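Local coordinates for protein Ulp1-like SUMO protease (Chaetomium thermophilum, PDB 6DG4) that probably removes SUMO from its conjugates as a cysteine protease of the Ulp1 family, with this chain representing the C-terminal catalytic domain, at residues 21-26 and 234-239; 128-133 and 167-172; 138-143 and 208-213. All blocks are in the same frame, centred on the assembly; numbering follows the deposited sequence. Where two conformers were deposited one is given.

Contact 1 (21-26 and 234-239); sequences SRVEAA and RIAAVL
V23 sets its two methyl groups against A236 and A237, joining helix 17-27, near the start of the chain, to helix 228-241, the last helix of the Ulp1-type catalytic domain modelled here. This is a helix-helix contact made with small residues: two successive alanines let the backbones come close, and the CA atoms of V23 and A237 stand 6.1 Å apart. The tight part is purely apolar and all three residues are buried. With chi1 at 168°, V23 CG1 lies anti to its own backbone N and CG2 lies anti to the carbonyl carbon, which spreads the two methyls over neighbouring residues of the other helix. CG1 of V23 meets A236 CB at 4.0 Å. CG2 of V23 also comes within 4.1 Å of that methyl, A236 CB, and bears on A237 as well, so the alanine at 236 is touched by both prongs. No hydrogen bond crosses between the two segments, and the direct contact between them is van der Waals alone. Loop residues complete the apolar cluster: L54 packs on V23, L53 on A236 and F248 on A237.

The outward side of helix 17-27 is quite different. S21, E24 and A25 are exposed in the single-chain assembly, and S21 OG is hydrogen-bonded within its own helix to E17 O. R22 starts toward the other helix, yet its long arm is exposed and does not touch segment 234-239; it forms a long, weak ion pair with E18. R234 is partly exposed and turned from the contact, with NH1 hydrogen-bonded to T13 O. At the buried side, V23 CG2 sits 3.8 Å from the backbone N of A237 and 4.0 Å from A237 CB.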
ATOM      1  N   SER A  21     -15.647  14.799 -12.667  1.00 14.44           N
ATOM      2  CA  SER A  21     -15.907  16.192 -12.332  1.00 16.63           C
ATOM      3  C   SER A  21     -15.525  16.493 -10.891  1.00 14.43           C
ATOM      4  O   SER A  21     -15.007  17.575 -10.597  1.00 16.57           O
ATOM      5  CB  SER A  21     -17.387  16.495 -12.560  1.00 22.26           C
ATOM      6  OG  SER A  21     -17.690  16.495 -13.941  1.00 29.68           O
ATOM      7  N   ARG A  22     -15.775  15.554  -9.981  1.00 12.46           N
ATOM      8  CA  ARG A  22     -15.449  15.775  -8.577  1.00 12.40           C
ATOM      9  C   ARG A  22     -13.944  15.854  -8.378  1.00 11.69           C
ATOM     10  O   ARG A  22     -13.453  16.705  -7.624  1.00 12.43           O
ATOM     11  CB  ARG A  22     -16.065  14.644  -7.759  1.00 14.44           C
ATOM     12  CG  ARG A  22     -16.088  14.857  -6.275  1.00 18.76           C
ATOM     13  CD  ARG A  22     -17.267  14.093  -5.702  1.00 21.93           C
ATOM     14  NE  ARG A  22     -17.055  13.728  -4.314  1.00 23.40           N
ATOM     15  CZ  ARG A  22     -17.835  12.895  -3.640  1.00 23.46           C
ATOM     16  NH1 ARG A  22     -18.874  12.321  -4.243  1.00 22.95           N
ATOM     17  NH2 ARG A  22     -17.554  12.623  -2.372  1.00 24.32           N
ATOM     18  N   VAL A  23     -13.196  14.993  -9.066  1.00 11.74           N
ATOM     19  CA  VAL A  23     -11.742  15.025  -8.982  1.00 12.18           C
ATOM     20  C   VAL A  23     -11.200  16.321  -9.567  1.00 13.43           C
ATOM     21  O   VAL A  23     -10.305  16.951  -8.987  1.00 12.68           O
ATOM     22  CB  VAL A  23     -11.163  13.773  -9.666  1.00 13.81           C
ATOM     23  CG1 VAL A  23      -9.681  13.908  -9.864  1.00 16.08           C
ATOM     24  CG2 VAL A  23     -11.477  12.535  -8.835  1.00 12.76           C
ATOM     25  N   GLU A  24     -11.720  16.737 -10.729  0.59 14.03           N
ATOM     26  CA  GLU A  24     -11.298  18.002 -11.321  0.59 15.64           C
ATOM     27  C   GLU A  24     -11.600  19.160 -10.383  0.59 14.77           C
ATOM     28  O   GLU A  24     -10.784  20.078 -10.230  0.59 16.23           O
ATOM     29  CB  GLU A  24     -11.992  18.211 -12.670  0.59 16.87           C
ATOM     30  CG  GLU A  24     -11.572  19.489 -13.397  0.59 23.06           C
ATOM     31  CD  GLU A  24     -12.320  19.697 -14.703  0.59 64.11           C
ATOM     32  OE1 GLU A  24     -13.103  18.805 -15.093  0.59 48.22           O
ATOM     33  OE2 GLU A  24     -12.126  20.754 -15.340  0.59 98.68           O
ATOM     34  N   ALA A  25     -12.769  19.133  -9.736  1.00 15.63           N
ATOM     35  CA  ALA A  25     -13.126  20.204  -8.815  1.00 15.26           C
ATOM     36  C   ALA A  25     -12.202  20.237  -7.605  1.00 13.91           C
ATOM     37  O   ALA A  25     -11.910  21.319  -7.080  1.00 14.78           O
ATOM     38  CB  ALA A  25     -14.586  20.060  -8.386  1.00 17.75           C
ATOM     39  N   ALA A  26     -11.707  19.073  -7.172  1.00 13.48           N
ATOM     40  CA  ALA A  26     -10.777  19.034  -6.049  1.00 12.44           C
ATOM     41  C   ALA A  26      -9.479  19.752  -6.382  1.00 13.00           C
ATOM     42  O   ALA A  26      -8.929  20.470  -5.542  1.00 14.81           O
ATOM     43  CB  ALA A  26     -10.478  17.590  -5.647  1.00 12.47           C
ATOM     44  N   ARG A 234      -8.279   7.747 -10.142  1.00  8.30           N
ATOM     45  CA  ARG A 234      -9.043   6.804  -9.335  1.00  7.98           C
ATOM     46  C   ARG A 234      -8.630   6.873  -7.872  1.00  7.80           C
ATOM     47  O   ARG A 234      -9.483   6.829  -6.980  1.00  8.63           O
ATOM     48  CB  ARG A 234      -8.865   5.390  -9.884  1.00  7.77           C
ATOM     49  CG  ARG A 234      -9.429   5.215 -11.299  1.00  9.81           C
ATOM     50  CD  ARG A 234      -9.396   3.752 -11.758  1.00 10.35           C
ATOM     51  NE  ARG A 234     -10.180   2.946 -10.834  1.00 12.80           N
ATOM     52  CZ  ARG A 234     -11.509   2.898 -10.803  1.00 13.30           C
ATOM     53  NH1 ARG A 234     -12.250   3.572 -11.677  1.00 11.92           N
ATOM     54  NH2 ARG A 234     -12.104   2.174  -9.875  1.00 17.21           N
ATOM     55  N   ILE A 235      -7.323   6.976  -7.606  1.00  8.10           N
ATOM     56  CA  ILE A 235      -6.855   7.135  -6.233  1.00  7.32           C
ATOM     57  C   ILE A 235      -7.431   8.404  -5.629  1.00  8.04           C
ATOM     58  O   ILE A 235      -7.883   8.416  -4.477  1.00  8.26           O
ATOM     59  CB  ILE A 235      -5.316   7.131  -6.191  1.00  8.05           C
ATOM     60  CG1 ILE A 235      -4.771   5.744  -6.543  1.00  8.78           C
ATOM     61  CG2 ILE A 235      -4.805   7.568  -4.811  1.00  8.94           C
ATOM     62  CD1 ILE A 235      -3.304   5.770  -6.938  1.00 10.56           C
ATOM     63  N   ALA A 236      -7.431   9.496  -6.398  1.00  7.70           N
ATOM     64  CA  ALA A 236      -8.007  10.745  -5.915  1.00  8.26           C
ATOM     65  C   ALA A 236      -9.474  10.561  -5.546  1.00  8.26           C
ATOM     66  O   ALA A 236      -9.925  11.020  -4.490  1.00  8.89           O
ATOM     67  CB  ALA A 236      -7.856  11.835  -6.977  1.00  9.24           C
ATOM     68  N   ALA A 237     -10.239   9.891  -6.414  1.00  7.48           N
ATOM     69  CA  ALA A 237     -11.649   9.648  -6.130  1.00  7.42           C
ATOM     70  C   ALA A 237     -11.832   8.822  -4.861  1.00  7.40           C
ATOM     71  O   ALA A 237     -12.719   9.109  -4.047  1.00  8.28           O
ATOM     72  CB  ALA A 237     -12.310   8.955  -7.323  1.00  8.43           C
ATOM     73  N   VAL A 238     -11.017   7.776  -4.684  1.00  7.98           N
ATOM     74  CA  VAL A 238     -11.105   6.958  -3.475  1.00  8.13           C
ATOM     75  C   VAL A 238     -10.854   7.806  -2.234  1.00  8.49           C
ATOM     76  O   VAL A 238     -11.566   7.695  -1.227  1.00  8.87           O
ATOM     77  CB  VAL A 238     -10.135   5.765  -3.560  1.00  8.72           C
ATOM     78  CG1 VAL A 238     -10.023   5.068  -2.211  1.00 10.21           C
ATOM     79  CG2 VAL A 238     -10.593   4.778  -4.625  1.00 10.39           C
ATOM     80  N   LEU A 239      -9.835   8.667  -2.280  1.00  8.76           N
ATOM     81  CA  LEU A 239      -9.552   9.516  -1.129  1.00  8.63           C
ATOM     82  C   LEU A 239     -10.716  10.462  -0.844  1.00  7.77           C
ATOM     83  O   LEU A 239     -11.127  10.620   0.312  1.00  9.44           O
ATOM     84  CB  LEU A 239      -8.250  10.290  -1.346  1.00  8.56           C
ATOM     85  CG  LEU A 239      -6.982   9.437  -1.427  1.00  9.36           C
ATOM     86  CD1 LEU A 239      -5.797  10.262  -1.879  1.00  9.23           C
ATOM     87  CD2 LEU A 239      -6.663   8.751  -0.098  1.00 11.52           C
TER

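Contact 2 (128-133 and 167-172); sequences ILIPIC and AKLLEL
I130 N and I130 O are both hydrogen-bonded to the backbone of A141, so both polar atoms of this residue are engaged by the neighbouring antiparallel strand, in a hydrogen-bonded pair. That fixes the backbone and directs the side chain at helix 163-177. Its chi1 of -61° puts CG1 beside the backbone N and anti to the carbonyl carbon, and the extended chain beyond carries CD1 outward to the helix. There CD1 of I130 touches L169 CD2 at 4.0 Å and L172 CD2 at 4.3 Å. In the papain-like fold of the Ulp1 catalytic domain, this is a helix lying over one face of the mixed central sheet. The two leucines are three residues apart on one side of that helix, and a single methyl serves both. The side chains of I130 and L169 pass in opposite senses, touching through their terminal methyls. The backbones remain well separated, with the CA atoms of I130 and L169 9.7 Å apart. F96 of helix 96-103 packs on both I130 and L172, while L129 and P131 point to the other face of the sheet, where helix 62-80 lies.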
ATOM      1  N   ILE A 128       0.960  -7.656   5.617  1.00  9.05           N
ATOM      2  CA  ILE A 128       1.551  -6.470   6.228  1.00  9.07           C
ATOM      3  C   ILE A 128       2.152  -5.635   5.104  1.00  8.85           C
ATOM      4  O   ILE A 128       3.046  -6.101   4.387  1.00 10.28           O
ATOM      5  CB  ILE A 128       2.621  -6.841   7.267  1.00  9.89           C
ATOM      6  CG1 ILE A 128       2.011  -7.706   8.377  1.00 10.56           C
ATOM      7  CG2 ILE A 128       3.263  -5.580   7.838  1.00 10.58           C
ATOM      8  CD1 ILE A 128       3.039  -8.252   9.358  1.00 11.51           C
ATOM      9  N   LEU A 129       1.664  -4.405   4.954  1.00  9.06           N
ATOM     10  CA  LEU A 129       2.089  -3.500   3.891  1.00  9.80           C
ATOM     11  C   LEU A 129       3.028  -2.445   4.469  1.00  9.02           C
ATOM     12  O   LEU A 129       2.636  -1.683   5.360  1.00  9.76           O
ATOM     13  CB  LEU A 129       0.862  -2.825   3.276  1.00  9.72           C
ATOM     14  CG  LEU A 129      -0.192  -3.755   2.658  1.00  9.48           C
ATOM     15  CD1 LEU A 129      -1.445  -2.956   2.303  1.00 11.23           C
ATOM     16  CD2 LEU A 129       0.351  -4.468   1.423  1.00 11.37           C
ATOM     17  N   ILE A 130       4.255  -2.401   3.966  1.00  9.99           N
ATOM     18  CA  ILE A 130       5.281  -1.487   4.452  1.00  9.69           C
ATOM     19  C   ILE A 130       5.750  -0.631   3.284  1.00  9.64           C
ATOM     20  O   ILE A 130       6.512  -1.086   2.429  1.00  9.58           O
ATOM     21  CB  ILE A 130       6.460  -2.250   5.088  1.00 11.42           C
ATOM     22  CG1 ILE A 130       5.984  -3.069   6.289  1.00 14.57           C
ATOM     23  CG2 ILE A 130       7.564  -1.280   5.498  1.00 12.95           C
ATOM     24  CD1 ILE A 130       7.006  -4.081   6.781  1.00 14.84           C
ATOM     25  N   PRO A 131       5.290   0.619   3.197  1.00 10.10           N
ATOM     26  CA  PRO A 131       5.784   1.512   2.140  1.00  9.99           C
ATOM     27  C   PRO A 131       7.196   1.976   2.463  1.00 10.21           C
ATOM     28  O   PRO A 131       7.485   2.393   3.586  1.00 13.77           O
ATOM     29  CB  PRO A 131       4.795   2.686   2.160  1.00 12.76           C
ATOM     30  CG  PRO A 131       3.755   2.361   3.170  1.00 18.09           C
ATOM     31  CD  PRO A 131       4.305   1.286   4.061  1.00 12.51           C
ATOM     32  N   ILE A 132       8.073   1.909   1.464  1.00  9.52           N
ATOM     33  CA  ILE A 132       9.489   2.210   1.626  1.00 10.20           C
ATOM     34  C   ILE A 132       9.852   3.326   0.661  1.00  9.96           C
ATOM     35  O   ILE A 132       9.605   3.211  -0.544  1.00 11.79           O
ATOM     36  CB  ILE A 132      10.356   0.970   1.338  1.00 11.13           C
ATOM     37  CG1 ILE A 132      10.110  -0.105   2.400  1.00 12.13           C
ATOM     38  CG2 ILE A 132      11.829   1.354   1.271  1.00 13.16           C
ATOM     39  CD1 ILE A 132      10.840  -1.414   2.150  1.00 13.35           C
ATOM     40  N   CYS A 133      10.456   4.388   1.179  1.00 10.39           N
ATOM     41  CA  CYS A 133      10.954   5.466   0.336  1.00 11.18           C
ATOM     42  C   CYS A 133      12.445   5.643   0.591  1.00 11.76           C
ATOM     43  O   CYS A 133      12.847   6.020   1.695  1.00 13.79           O
ATOM     44  CB  CYS A 133      10.208   6.765   0.619  1.00 12.52           C
ATOM     45  SG  CYS A 133      10.547   8.035  -0.622  1.00 16.85           S
ATOM     46  N   ALA A 167      16.438  -9.045   3.708  1.00 12.36           N
ATOM     47  CA  ALA A 167      17.093  -9.431   4.952  1.00 12.59           C
ATOM     48  C   ALA A 167      16.573  -8.617   6.132  1.00 12.13           C
ATOM     49  O   ALA A 167      16.395  -9.152   7.234  1.00 12.84           O
ATOM     50  CB  ALA A 167      18.604  -9.274   4.811  1.00 13.76           C
ATOM     51  N   LYS A 168      16.334  -7.318   5.927  1.00 11.73           N
ATOM     52  CA  LYS A 168      15.800  -6.489   7.004  1.00 11.50           C
ATOM     53  C   LYS A 168      14.389  -6.913   7.383  1.00 10.20           C
ATOM     54  O   LYS A 168      14.018  -6.877   8.563  1.00 10.78           O
ATOM     55  CB  LYS A 168      15.842  -5.018   6.596  1.00 11.98           C
ATOM     56  CG  LYS A 168      17.258  -4.463   6.616  1.00 15.15           C
ATOM     57  CD  LYS A 168      17.314  -3.023   6.173  1.00 18.58           C
ATOM     58  CE  LYS A 168      18.752  -2.539   6.117  1.00 23.08           C
ATOM     59  NZ  LYS A 168      19.409  -2.589   7.448  1.00 26.68           N
ATOM     60  N   LEU A 169      13.588  -7.317   6.400  1.00  9.92           N
ATOM     61  CA  LEU A 169      12.254  -7.814   6.707  1.00  9.35           C
ATOM     62  C   LEU A 169      12.320  -9.086   7.545  1.00  9.33           C
ATOM     63  O   LEU A 169      11.543  -9.250   8.493  1.00 10.40           O
ATOM     64  CB  LEU A 169      11.481  -8.052   5.413  1.00  9.91           C
ATOM     65  CG  LEU A 169      11.196  -6.812   4.560  1.00 11.48           C
ATOM     66  CD1 LEU A 169      10.498  -7.218   3.271  1.00 11.40           C
ATOM     67  CD2 LEU A 169      10.377  -5.789   5.329  1.00 12.00           C
ATOM     68  N   LEU A 170      13.219 -10.013   7.204  1.00 10.57           N
ATOM     69  CA  LEU A 170      13.336 -11.238   7.988  1.00 10.62           C
ATOM     70  C   LEU A 170      13.862 -10.958   9.392  1.00 10.32           C
ATOM     71  O   LEU A 170      13.454 -11.630  10.346  1.00 11.69           O
ATOM     72  CB  LEU A 170      14.221 -12.252   7.265  1.00 12.32           C
ATOM     73  CG  LEU A 170      13.558 -12.892   6.043  1.00 13.16           C
ATOM     74  CD1 LEU A 170      14.589 -13.585   5.168  1.00 16.10           C
ATOM     75  CD2 LEU A 170      12.494 -13.897   6.460  1.00 14.62           C
ATOM     76  N   GLU A 171      14.751  -9.972   9.544  1.00 11.18           N
ATOM     77  CA  GLU A 171      15.189  -9.582  10.883  1.00 12.26           C
ATOM     78  C   GLU A 171      14.014  -9.067  11.707  1.00 10.48           C
ATOM     79  O   GLU A 171      13.893  -9.379  12.899  1.00 11.73           O
ATOM     80  CB  GLU A 171      16.296  -8.531  10.783  1.00 15.14           C
ATOM     81  CG  GLU A 171      17.612  -9.084  10.238  1.00 22.30           C
ATOM     82  CD  GLU A 171      18.623  -8.004   9.866  1.00 30.58           C
ATOM     83  OE1 GLU A 171      18.286  -6.797   9.923  1.00 32.76           O
ATOM     84  OE2 GLU A 171      19.764  -8.369   9.505  1.00 33.40           O
ATOM     85  N   LEU A 172      13.126  -8.293  11.080  1.00 10.77           N
ATOM     86  CA  LEU A 172      11.942  -7.794  11.771  1.00 11.70           C
ATOM     87  C   LEU A 172      11.036  -8.941  12.198  1.00 10.43           C
ATOM     88  O   LEU A 172      10.542  -8.969  13.332  1.00 11.60           O
ATOM     89  CB  LEU A 172      11.190  -6.826  10.855  1.00 11.62           C
ATOM     90  CG  LEU A 172       9.850  -6.289  11.358  1.00 11.84           C
ATOM     91  CD1 LEU A 172      10.036  -5.450  12.612  1.00 15.05           C
ATOM     92  CD2 LEU A 172       9.180  -5.474  10.265  1.00 12.80           C
TER

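Contact 3 (138-143 and 208-213); sequences WTLAVI and TNAICL
L140 lays its CD2 methyl over the backbone of A210, 3.5 Å from A210 N and equally close to A210 CA, so the leucine rests on the helix itself as well as on its side chains. This is the strand-on-helix packing at the heart of the papain-like fold: helix 202-215 is the central helix, and in C48 peptidases the nucleophilic cysteine characteristically lies at the start of that helix. Strand 138-143 and helix 208-213 point nearly the same way, 19° between their directions, with their axes 9.1 Å apart at the closest. L140 carries its CG anti to the backbone N, chi1 -178°, and from there the branch descends to the helix. CD2 of L140 also meets A210 CB at 3.7 Å, while the other branch, CD1, reaches that methyl at 4.2 Å; the small alanine lets the leucine settle this low. N209 CB lies beside L140 CD2 at 4.2 Å, and N209 OD1 is hydrogen-bonded to the hydroxyl of Y223. L153 of the next strand packs on V142, N209 and L213, and I72 of helix 62-80 packs on A210. One turn of helix on, a lighter touch follows, where V142 CG2 faces L213 CG at 4.4 Å.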
ATOM      1  N   TRP A 138       9.760   5.195  -4.214  1.00  9.77           N
ATOM      2  CA  TRP A 138       8.828   4.416  -3.417  1.00  9.14           C
ATOM      3  C   TRP A 138       8.748   2.992  -3.941  1.00 10.27           C
ATOM      4  O   TRP A 138       8.576   2.776  -5.146  1.00 10.69           O
ATOM      5  CB  TRP A 138       7.424   5.020  -3.492  1.00  9.91           C
ATOM      6  CG  TRP A 138       7.239   6.216  -2.649  1.00 10.97           C
ATOM      7  CD1 TRP A 138       7.255   7.508  -3.059  1.00 11.70           C
ATOM      8  CD2 TRP A 138       6.998   6.243  -1.238  1.00 11.86           C
ATOM      9  NE1 TRP A 138       7.049   8.346  -1.992  1.00 14.59           N
ATOM     10  CE2 TRP A 138       6.878   7.590  -0.862  1.00 13.85           C
ATOM     11  CE3 TRP A 138       6.869   5.256  -0.255  1.00 13.70           C
ATOM     12  CZ2 TRP A 138       6.645   7.980   0.450  1.00 15.03           C
ATOM     13  CZ3 TRP A 138       6.637   5.646   1.048  1.00 15.97           C
ATOM     14  CH2 TRP A 138       6.527   6.994   1.388  1.00 15.72           C
ATOM     15  N   THR A 139       8.828   2.039  -3.013  1.00  9.79           N
ATOM     16  CA  THR A 139       8.619   0.621  -3.254  1.00  9.02           C
ATOM     17  C   THR A 139       7.756   0.088  -2.115  1.00  8.54           C
ATOM     18  O   THR A 139       7.426   0.809  -1.168  1.00  8.63           O
ATOM     19  CB  THR A 139       9.951  -0.136  -3.333  1.00  9.59           C
ATOM     20  OG1 THR A 139      10.669  -0.004  -2.096  1.00 10.65           O
ATOM     21  CG2 THR A 139      10.799   0.382  -4.495  1.00 11.53           C
ATOM     22  N   LEU A 140       7.396  -1.191  -2.206  1.00  9.23           N
ATOM     23  CA  LEU A 140       6.465  -1.814  -1.274  1.00  9.42           C
ATOM     24  C   LEU A 140       7.074  -3.096  -0.735  1.00  8.79           C
ATOM     25  O   LEU A 140       7.362  -4.018  -1.503  1.00 11.59           O
ATOM     26  CB  LEU A 140       5.147  -2.150  -1.974  1.00  8.95           C
ATOM     27  CG  LEU A 140       4.079  -2.765  -1.069  1.00  9.55           C
ATOM     28  CD1 LEU A 140       3.552  -1.735  -0.079  1.00 10.83           C
ATOM     29  CD2 LEU A 140       2.952  -3.371  -1.894  1.00 10.15           C
ATOM     30  N   ALA A 141       7.240  -3.171   0.579  1.00  8.87           N
ATOM     31  CA  ALA A 141       7.534  -4.439   1.229  1.00  9.48           C
ATOM     32  C   ALA A 141       6.217  -5.056   1.681  1.00  9.63           C
ATOM     33  O   ALA A 141       5.309  -4.353   2.134  1.00  9.76           O
ATOM     34  CB  ALA A 141       8.472  -4.242   2.418  1.00 12.06           C
ATOM     35  N   VAL A 142       6.117  -6.372   1.541  1.00 10.14           N
ATOM     36  CA  VAL A 142       4.916  -7.109   1.909  1.00  9.43           C
ATOM     37  C   VAL A 142       5.356  -8.330   2.696  1.00  9.55           C
ATOM     38  O   VAL A 142       6.116  -9.162   2.188  1.00 11.89           O
ATOM     39  CB  VAL A 142       4.093  -7.530   0.679  1.00 10.39           C
ATOM     40  CG1 VAL A 142       2.804  -8.238   1.108  1.00 11.94           C
ATOM     41  CG2 VAL A 142       3.774  -6.328  -0.191  1.00 11.69           C
ATOM     42  N   ILE A 143       4.893  -8.436   3.928  1.00  9.26           N
ATOM     43  CA  ILE A 143       5.072  -9.645   4.715  1.00  9.51           C
ATOM     44  C   ILE A 143       3.737 -10.374   4.719  1.00  9.30           C
ATOM     45  O   ILE A 143       2.682  -9.756   4.923  1.00  9.77           O
ATOM     46  CB  ILE A 143       5.546  -9.321   6.141  1.00 10.10           C
ATOM     47  CG1 ILE A 143       6.868  -8.545   6.100  1.00 10.68           C
ATOM     48  CG2 ILE A 143       5.700 -10.604   6.949  1.00 10.37           C
ATOM     49  CD1 ILE A 143       7.307  -7.988   7.456  1.00 11.56           C
ATOM     50  N   THR A 208      -0.665   0.604  -6.234  1.00  6.67           N
ATOM     51  CA  THR A 208      -1.391  -0.374  -7.039  1.00  7.11           C
ATOM     52  C   THR A 208      -0.938  -1.788  -6.708  1.00  7.73           C
ATOM     53  O   THR A 208      -1.761  -2.709  -6.636  1.00  7.92           O
ATOM     54  CB  THR A 208      -1.229  -0.048  -8.524  1.00  7.99           C
ATOM     55  OG1 THR A 208      -1.674   1.293  -8.772  1.00  8.63           O
ATOM     56  CG2 THR A 208      -2.063  -0.985  -9.380  1.00  9.30           C
ATOM     57  N   ASN A 209       0.368  -1.979  -6.494  1.00  7.63           N
ATOM     58  CA  ASN A 209       0.863  -3.279  -6.060  1.00  7.49           C
ATOM     59  C   ASN A 209       0.306  -3.649  -4.694  1.00  7.99           C
ATOM     60  O   ASN A 209       0.048  -4.826  -4.419  1.00  9.07           O
ATOM     61  CB  ASN A 209       2.391  -3.294  -6.054  1.00  8.03           C
ATOM     62  CG  ASN A 209       2.965  -3.359  -7.451  1.00  8.10           C
ATOM     63  OD1 ASN A 209       2.305  -3.820  -8.382  1.00  8.75           O
ATOM     64  ND2 ASN A 209       4.191  -2.892  -7.609  1.00  8.86           N
ATOM     65  N   ALA A 210       0.126  -2.657  -3.818  1.00  7.30           N
ATOM     66  CA  ALA A 210      -0.468  -2.920  -2.512  1.00  8.34           C
ATOM     67  C   ALA A 210      -1.922  -3.362  -2.643  1.00  8.45           C
ATOM     68  O   ALA A 210      -2.359  -4.279  -1.936  1.00  9.08           O
ATOM     69  CB  ALA A 210      -0.337  -1.689  -1.615  1.00  8.26           C
ATOM     70  N   ILE A 211      -2.689  -2.733  -3.545  1.00  8.42           N
ATOM     71  CA  ILE A 211      -4.055  -3.187  -3.787  1.00  8.40           C
ATOM     72  C   ILE A 211      -4.041  -4.644  -4.219  1.00  8.48           C
ATOM     73  O   ILE A 211      -4.781  -5.481  -3.693  1.00  9.02           O
ATOM     74  CB  ILE A 211      -4.750  -2.317  -4.850  1.00  9.04           C
ATOM     75  CG1 ILE A 211      -4.937  -0.873  -4.383  1.00  9.32           C
ATOM     76  CG2 ILE A 211      -6.101  -2.938  -5.221  1.00 10.52           C
ATOM     77  CD1 ILE A 211      -5.456   0.053  -5.479  1.00 11.71           C
ATOM     78  N   CYS A 212      -3.189  -4.968  -5.192  1.00  8.58           N
ATOM     79  CA  CYS A 212      -3.149  -6.325  -5.720  1.00  8.86           C
ATOM     80  C   CYS A 212      -2.755  -7.332  -4.644  1.00  8.25           C
ATOM     81  O   CYS A 212      -3.450  -8.332  -4.432  1.00  9.32           O
ATOM     82  CB  CYS A 212      -2.194  -6.387  -6.912  1.00  8.92           C
ATOM     83  SG  CYS A 212      -2.818  -5.531  -8.390  1.00  9.86           S
ATOM     84  N   LEU A 213      -1.645  -7.097  -3.950  1.00  8.72           N
ATOM     85  CA  LEU A 213      -1.201  -8.082  -2.967  1.00  8.79           C
ATOM     86  C   LEU A 213      -2.221  -8.247  -1.843  1.00 10.32           C
ATOM     87  O   LEU A 213      -2.480  -9.371  -1.400  1.00 11.57           O
ATOM     88  CB  LEU A 213       0.185  -7.730  -2.434  1.00 10.62           C
ATOM     89  CG  LEU A 213       1.345  -8.400  -3.172  1.00 11.73           C
ATOM     90  CD1 LEU A 213       1.441  -9.875  -2.786  1.00 15.29           C
ATOM     91  CD2 LEU A 213       1.207  -8.246  -4.683  1.00 12.28           C
TER

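Overall arrangement
Contacts 2 and 3 share the central sheet: their strands, 127-134 and 137-144, are antiparallel neighbours, and each contact presents the sheet to a different helix, on opposite faces. Their centres are about 11 Å apart, and backbone bonds such as I128 N to I143 O tie them directly. Contact 3 is the more central, about 5 Å from the chain centre, and buries the most area of the three. Contact 1 lies peripherally, about 19 Å from the centre, joining two helices without the sheet; its touching residues are nevertheless buried. All three are apolar across their segments, but in contacts 1 and 3 a branched side chain sits against alanine on a helix, whereas contact 2 meets through long branched side chains.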